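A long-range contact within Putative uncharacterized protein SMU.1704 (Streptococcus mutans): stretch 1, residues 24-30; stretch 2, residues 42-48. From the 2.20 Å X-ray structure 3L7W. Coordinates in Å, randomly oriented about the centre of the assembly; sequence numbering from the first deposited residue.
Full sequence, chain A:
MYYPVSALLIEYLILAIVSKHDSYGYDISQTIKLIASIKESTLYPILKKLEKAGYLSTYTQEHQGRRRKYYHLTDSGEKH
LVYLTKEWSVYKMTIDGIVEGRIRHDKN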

# COMPACT_ATOMS: atom_id res chain seq x y z
N TYR A 24 -0.82 5.38 23.98
CA TYR A 24 -1.88 4.43 24.25
C TYR A 24 -2.64 4.18 22.96
O TYR A 24 -2.51 4.93 21.99
CB TYR A 24 -2.79 4.92 25.38
CG TYR A 24 -3.21 6.36 25.24
CD1 TYR A 24 -4.32 6.70 24.48
CD2 TYR A 24 -2.51 7.37 25.87
CE1 TYR A 24 -4.71 8.02 24.34
CE2 TYR A 24 -2.89 8.69 25.74
CZ TYR A 24 -4.00 9.01 24.97
OH TYR A 24 -4.39 10.33 24.83
N GLY A 25 -3.42 3.10 22.96
CA GLY A 25 -4.05 2.60 21.76
C GLY A 25 -4.90 3.62 21.04
O GLY A 25 -4.81 3.77 19.83
N TYR A 26 -5.74 4.34 21.79
CA TYR A 26 -6.68 5.26 21.17
C TYR A 26 -5.91 6.29 20.37
O TYR A 26 -6.30 6.67 19.26
CB TYR A 26 -7.57 5.92 22.21
CG TYR A 26 -8.44 7.01 21.65
CD1 TYR A 26 -8.01 8.33 21.66
CD2 TYR A 26 -9.68 6.72 21.08
CE1 TYR A 26 -8.80 9.34 21.13
CE2 TYR A 26 -10.48 7.72 20.54
CZ TYR A 26 -10.03 9.04 20.57
OH TYR A 26 -10.80 10.05 20.05
N ASP A 27 -4.78 6.72 20.92
CA ASP A 27 -3.94 7.69 20.25
C ASP A 27 -3.42 7.13 18.93
O ASP A 27 -3.41 7.80 17.90
CB ASP A 27 -2.78 8.06 21.17
CG ASP A 27 -2.18 9.40 20.85
OD1 ASP A 27 -2.91 10.23 20.28
OD2 ASP A 27 -1.00 9.63 21.16
N ILE A 28 -2.94 5.89 18.98
CA ILE A 28 -2.39 5.27 17.79
C ILE A 28 -3.50 5.12 16.76
O ILE A 28 -3.34 5.44 15.59
CB ILE A 28 -1.78 3.91 18.11
CG1 ILE A 28 -0.55 4.08 19.00
CG2 ILE A 28 -1.38 3.20 16.84
CD1 ILE A 28 -0.29 2.88 19.90
N SER A 29 -4.65 4.64 17.23
CA SER A 29 -5.78 4.35 16.37
C SER A 29 -6.25 5.62 15.67
O SER A 29 -6.42 5.64 14.46
CB SER A 29 -6.90 3.74 17.20
OG SER A 29 -8.17 4.05 16.66
N GLN A 30 -6.44 6.69 16.44
CA GLN A 30 -6.86 7.96 15.86
C GLN A 30 -5.94 8.45 14.76
O GLN A 30 -6.40 9.04 13.78
CB GLN A 30 -6.99 9.01 16.95
CG GLN A 30 -8.23 8.80 17.80
CD GLN A 30 -9.48 8.82 16.95
OE1 GLN A 30 -9.80 9.82 16.32
NE2 GLN A 30 -10.19 7.70 16.91
N THR A 42 -9.78 -4.73 14.90
CA THR A 42 -8.71 -5.19 14.02
C THR A 42 -7.38 -4.62 14.49
O THR A 42 -6.33 -5.27 14.38
CB THR A 42 -8.92 -4.74 12.56
OG1 THR A 42 -10.23 -5.11 12.12
CG2 THR A 42 -7.90 -5.39 11.66
N LEU A 43 -7.43 -3.41 15.02
CA LEU A 43 -6.22 -2.68 15.39
C LEU A 43 -5.61 -3.29 16.64
O LEU A 43 -4.42 -3.63 16.67
CB LEU A 43 -6.59 -1.22 15.64
CG LEU A 43 -5.49 -0.16 15.73
CD1 LEU A 43 -5.30 0.28 17.16
CD2 LEU A 43 -4.19 -0.65 15.11
N TYR A 44 -6.43 -3.47 17.67
CA TYR A 44 -5.89 -3.91 18.95
C TYR A 44 -5.23 -5.28 18.91
O TYR A 44 -4.18 -5.48 19.52
CB TYR A 44 -6.93 -3.75 20.05
CG TYR A 44 -7.03 -2.29 20.43
CD1 TYR A 44 -6.26 -1.78 21.47
CD2 TYR A 44 -7.84 -1.40 19.71
CE1 TYR A 44 -6.32 -0.45 21.82
CE2 TYR A 44 -7.90 -0.05 20.06
CZ TYR A 44 -7.13 0.42 21.13
OH TYR A 44 -7.16 1.74 21.52
N PRO A 45 -5.82 -6.22 18.17
CA PRO A 45 -5.11 -7.48 17.97
C PRO A 45 -3.76 -7.26 17.31
O PRO A 45 -2.79 -7.95 17.62
CB PRO A 45 -6.05 -8.24 17.03
CG PRO A 45 -7.40 -7.78 17.47
CD PRO A 45 -7.22 -6.30 17.73
N ILE A 46 -3.68 -6.28 16.42
CA ILE A 46 -2.40 -5.99 15.79
C ILE A 46 -1.41 -5.47 16.82
O ILE A 46 -0.28 -5.97 16.91
CB ILE A 46 -2.56 -5.03 14.62
CG1 ILE A 46 -3.38 -5.71 13.52
CG2 ILE A 46 -1.20 -4.63 14.11
CD1 ILE A 46 -3.57 -4.86 12.28
N LEU A 47 -1.84 -4.49 17.61
CA LEU A 47 -1.05 -4.05 18.75
C LEU A 47 -0.60 -5.24 19.59
O LEU A 47 0.56 -5.34 19.97
CB LEU A 47 -1.84 -3.06 19.61
CG LEU A 47 -1.99 -1.71 18.93
CD1 LEU A 47 -3.11 -0.90 19.55
CD2 LEU A 47 -0.66 -0.98 19.01
N LYS A 48 -1.53 -6.14 19.88
CA LYS A 48 -1.21 -7.30 20.72
C LYS A 48 -0.16 -8.16 20.04
O LYS A 48 0.84 -8.55 20.65
CB LYS A 48 -2.48 -8.12 21.03
CG LYS A 48 -2.25 -9.29 21.98
CD LYS A 48 -3.57 -9.71 22.63
CE LYS A 48 -3.50 -11.11 23.25
NZ LYS A 48 -3.69 -12.19 22.22

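Two helical segments, 25-30 and 42-48, pack at 117° between their N-to-C directions, with axes 10.8 Å apart at closest approach; 234 Å² is buried between them, and no hydrogen bond crosses the contact. Tyr44, Leu43 and Ile28 cover the most surface. The CA-to-CB bond of Tyr44 points sideways, but with chi1 at -76° (m) the ring extends to the start of the first helix, where its OH lies 3.0 Å from Gly25 C and 3.0 Å from Tyr26 N. The Tyr26 N to Tyr44 OH approach has a poor angle for a hydrogen bond, so this is close packing of a phenol against the backbone. Gly25 makes room for it: a CB here would point toward the second helix and lie 2.3 Å from Tyr44 CE1, a clash. Leu47 CD1 also lies 4.2 Å from Gly25 CA. Tyr26, its CA-to-CB bond directed away, meets the tyrosine mainly through its backbone and is itself exposed.

Leu43, one turn before Leu47, points toward the first helix with chi1 t and places CD1 3.8 Å from Ser29 CB and 4.4 Å from Gly25 O. Ser29 suits this site because its small side chain presents a carbon to the leucine, while its OG is hydrogen-bonded elsewhere in the structure. Ile28 also points toward the second helix; its m, t conformation carries CD1 to 4.0 Å from Leu47 CD2, an apolar contact between two buried branched side chains. Within each helix, Ser29 N donates to Gly25 O (2.7 Å) and Leu47 N to Leu43 O (2.9 Å); each pair lies about one turn apart, on the side facing the other stretch. Pro45, whose N has no bond to the preceding turn, kinks the second helix but lies out of reach of the first.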